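Local coordinates for protein methyltransferase (PDB 3C3P) that probably transfers methyl groups from S-adenosyl-L-methionine to oxygen atoms of its substrates, at residues T44-Y49 with S71-R76. Residues are numbered along the deposited sequence; the frame is centred on the assembly and turned at random.
Sequences TGRLLY and SWWFAR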
loop_
_atom_site.group_PDB
_atom_site.type_symbol
_atom_site.label_atom_id
_atom_site.label_comp_id
_atom_site.label_asym_id
_atom_site.label_seq_id
_atom_site.Cartn_x
_atom_site.Cartn_y
_atom_site.Cartn_z
ATOM N N THR A 44 6.053 9.397 1.316
ATOM C CA THR A 44 6.203 8.474 0.203
ATOM C C THR A 44 7.209 7.379 0.535
ATOM O O THR A 44 6.965 6.210 0.265
ATOM C CB THR A 44 6.570 9.221 -1.126
ATOM O OG1 THR A 44 5.519 10.151 -1.428
ATOM C CG2 THR A 44 6.724 8.252 -2.287
ATOM N N GLY A 45 8.319 7.756 1.138
ATOM C CA GLY A 45 9.344 6.787 1.501
ATOM C C GLY A 45 8.782 5.794 2.506
ATOM O O GLY A 45 9.047 4.601 2.425
ATOM N N ARG A 46 7.998 6.303 3.451
ATOM C CA ARG A 46 7.391 5.431 4.489
ATOM C C ARG A 46 6.464 4.402 3.828
ATOM O O ARG A 46 6.417 3.244 4.210
ATOM C CB ARG A 46 6.680 6.250 5.580
ATOM C CG ARG A 46 7.638 7.055 6.455
ATOM C CD ARG A 46 6.935 7.832 7.571
ATOM N NE ARG A 46 6.196 6.988 8.509
ATOM C CZ ARG A 46 6.756 6.390 9.553
ATOM N NH1 ARG A 46 8.046 6.523 9.778
ATOM N NH2 ARG A 46 6.043 5.637 10.359
ATOM N N LEU A 47 5.781 4.819 2.773
ATOM C CA LEU A 47 4.877 3.906 2.053
ATOM C C LEU A 47 5.708 2.856 1.367
ATOM O O LEU A 47 5.336 1.689 1.358
ATOM C CB LEU A 47 4.011 4.609 1.025
ATOM C CG LEU A 47 3.066 3.679 0.251
ATOM C CD1 LEU A 47 2.063 3.003 1.183
ATOM C CD2 LEU A 47 2.386 4.466 -0.882
ATOM N N LEU A 48 6.842 3.268 0.812
ATOM C CA LEU A 48 7.741 2.326 0.125
ATOM C C LEU A 48 8.207 1.257 1.097
ATOM O O LEU A 48 8.219 0.071 0.813
ATOM C CB LEU A 48 8.977 3.011 -0.447
ATOM C CG LEU A 48 8.779 4.022 -1.595
ATOM C CD1 LEU A 48 10.137 4.511 -2.154
ATOM C CD2 LEU A 48 7.977 3.445 -2.712
ATOM N N TYR A 49 8.647 1.728 2.243
ATOM C CA TYR A 49 9.092 0.824 3.322
ATOM C C TYR A 49 8.015 -0.190 3.700
ATOM O O TYR A 49 8.266 -1.379 3.769
ATOM C CB TYR A 49 9.504 1.608 4.573
ATOM C CG TYR A 49 9.936 0.704 5.742
ATOM C CD1 TYR A 49 11.253 0.276 5.882
ATOM C CD2 TYR A 49 9.005 0.268 6.678
ATOM C CE1 TYR A 49 11.637 -0.552 6.954
ATOM C CE2 TYR A 49 9.365 -0.564 7.733
ATOM C CZ TYR A 49 10.686 -0.976 7.863
ATOM O OH TYR A 49 11.017 -1.797 8.923
ATOM N N SER A 71 16.471 3.697 -2.661
ATOM C CA SER A 71 17.246 2.510 -2.248
ATOM C C SER A 71 17.443 2.490 -0.742
ATOM O O SER A 71 17.517 1.434 -0.118
ATOM C CB SER A 71 18.596 2.480 -2.960
ATOM O OG SER A 71 18.427 2.441 -4.368
ATOM N N TRP A 72 17.492 3.682 -0.159
ATOM C CA TRP A 72 17.690 3.801 1.272
ATOM C C TRP A 72 16.461 3.217 1.984
ATOM O O TRP A 72 16.586 2.420 2.922
ATOM C CB TRP A 72 17.977 5.253 1.658
ATOM C CG TRP A 72 18.286 5.384 3.057
ATOM C CD1 TRP A 72 19.514 5.221 3.662
ATOM C CD2 TRP A 72 17.374 5.686 4.091
ATOM N NE1 TRP A 72 19.403 5.419 5.013
ATOM C CE2 TRP A 72 18.094 5.697 5.302
ATOM C CE3 TRP A 72 16.016 5.948 4.121
ATOM C CZ2 TRP A 72 17.492 5.973 6.520
ATOM C CZ3 TRP A 72 15.423 6.213 5.340
ATOM C CH2 TRP A 72 16.150 6.223 6.510
ATOM N N TRP A 73 15.277 3.581 1.496
ATOM C CA TRP A 73 14.003 3.104 2.093
ATOM C C TRP A 73 13.830 1.608 1.926
ATOM O O TRP A 73 13.458 0.886 2.854
ATOM C CB TRP A 73 12.778 3.843 1.527
ATOM C CG TRP A 73 12.714 5.273 1.961
ATOM C CD1 TRP A 73 13.154 6.365 1.264
ATOM C CD2 TRP A 73 12.225 5.759 3.208
ATOM N NE1 TRP A 73 12.944 7.511 2.006
ATOM C CE2 TRP A 73 12.394 7.163 3.209
ATOM C CE3 TRP A 73 11.698 5.143 4.350
ATOM C CZ2 TRP A 73 12.011 7.960 4.279
ATOM C CZ3 TRP A 73 11.329 5.937 5.415
ATOM C CH2 TRP A 73 11.493 7.335 5.372
ATOM N N PHE A 74 14.135 1.146 0.725
ATOM C CA PHE A 74 14.028 -0.285 0.414
ATOM C C PHE A 74 15.058 -1.158 1.164
ATOM O O PHE A 74 14.738 -2.270 1.621
ATOM C CB PHE A 74 14.138 -0.548 -1.093
ATOM C CG PHE A 74 12.963 -0.058 -1.890
ATOM C CD1 PHE A 74 11.690 -0.578 -1.648
ATOM C CD2 PHE A 74 13.128 0.824 -2.935
ATOM C CE1 PHE A 74 10.587 -0.170 -2.393
ATOM C CE2 PHE A 74 12.021 1.227 -3.693
ATOM C CZ PHE A 74 10.758 0.723 -3.419
ATOM N N ALA A 75 16.292 -0.666 1.273
ATOM C CA ALA A 75 17.369 -1.422 1.932
ATOM C C ALA A 75 17.031 -1.748 3.378
ATOM O O ALA A 75 17.386 -2.801 3.907
ATOM C CB ALA A 75 18.716 -0.654 1.860
ATOM N N ARG A 76 16.339 -0.813 3.987
ATOM C CA ARG A 76 15.939 -0.906 5.395
ATOM C C ARG A 76 14.859 -1.939 5.631
ATOM O O ARG A 76 14.672 -2.404 6.748
ATOM C CB ARG A 76 15.394 0.447 5.894
ATOM C CG ARG A 76 16.378 1.609 5.807
ATOM C CD ARG A 76 16.009 2.759 6.758
ATOM N NE ARG A 76 15.805 2.233 8.115
ATOM C CZ ARG A 76 15.875 2.916 9.251
ATOM N NH1 ARG A 76 16.276 4.183 9.278
ATOM N NH2 ARG A 76 15.617 2.280 10.392
HETATM O O HOH W 1 13.539 -1.899 9.309
#
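The hydroxyl of Tyr49 and the carbonyl of Arg76 meet through one water. The water oxygen lies 2.6 Å from Tyr49 OH, in the plane of the phenol ring. The water donates a hydrogen bond to Arg76 O at 2.8 Å. Tyr49 OH is also hydrogen-bonded to Arg53, so two partners fix the tip of the ring. The same ring turns its edge to the second helix, with Tyr49 CE1 3.6 Å from Arg76 O; CG anti to the backbone N (chi1 178°) carries it there.

Trp73 buries the most surface in the contact and lies against the backbone of Gly45, whose O is 3.3 Å from Trp73 CE3. Gly45 CA sits 3.5 Å from the centroid of the five-membered ring of Trp73 and 10° off its normal, a CH-pi contact over the face. With no side chain at Gly45, the indole can come right up to the CA. Arg46 N lies over the same face near its rim, while Trp72 CZ3 sits over the centre of the opposite face. Farther along, Leu48 CD2 touches Phe74 CZ at 4.0 Å, and Phe74 continues onto Val60 and Val62 of the central sheet. An alanine in place of Trp73 would probably open a gap there, leaving the Gly45 backbone and Trp72 CZ3 without the indole between them.

The segment axes approach to 8.6 Å at 35°, joining helices 42-55 and 69-75 of the Rossmann-like methyltransferase fold. Tyr49 also meets Phe193 of the second subunit. Indole packing and water bridge together imply an aromatic centre against a glycine backbone, with one water linking the Tyr49–Arg76 end.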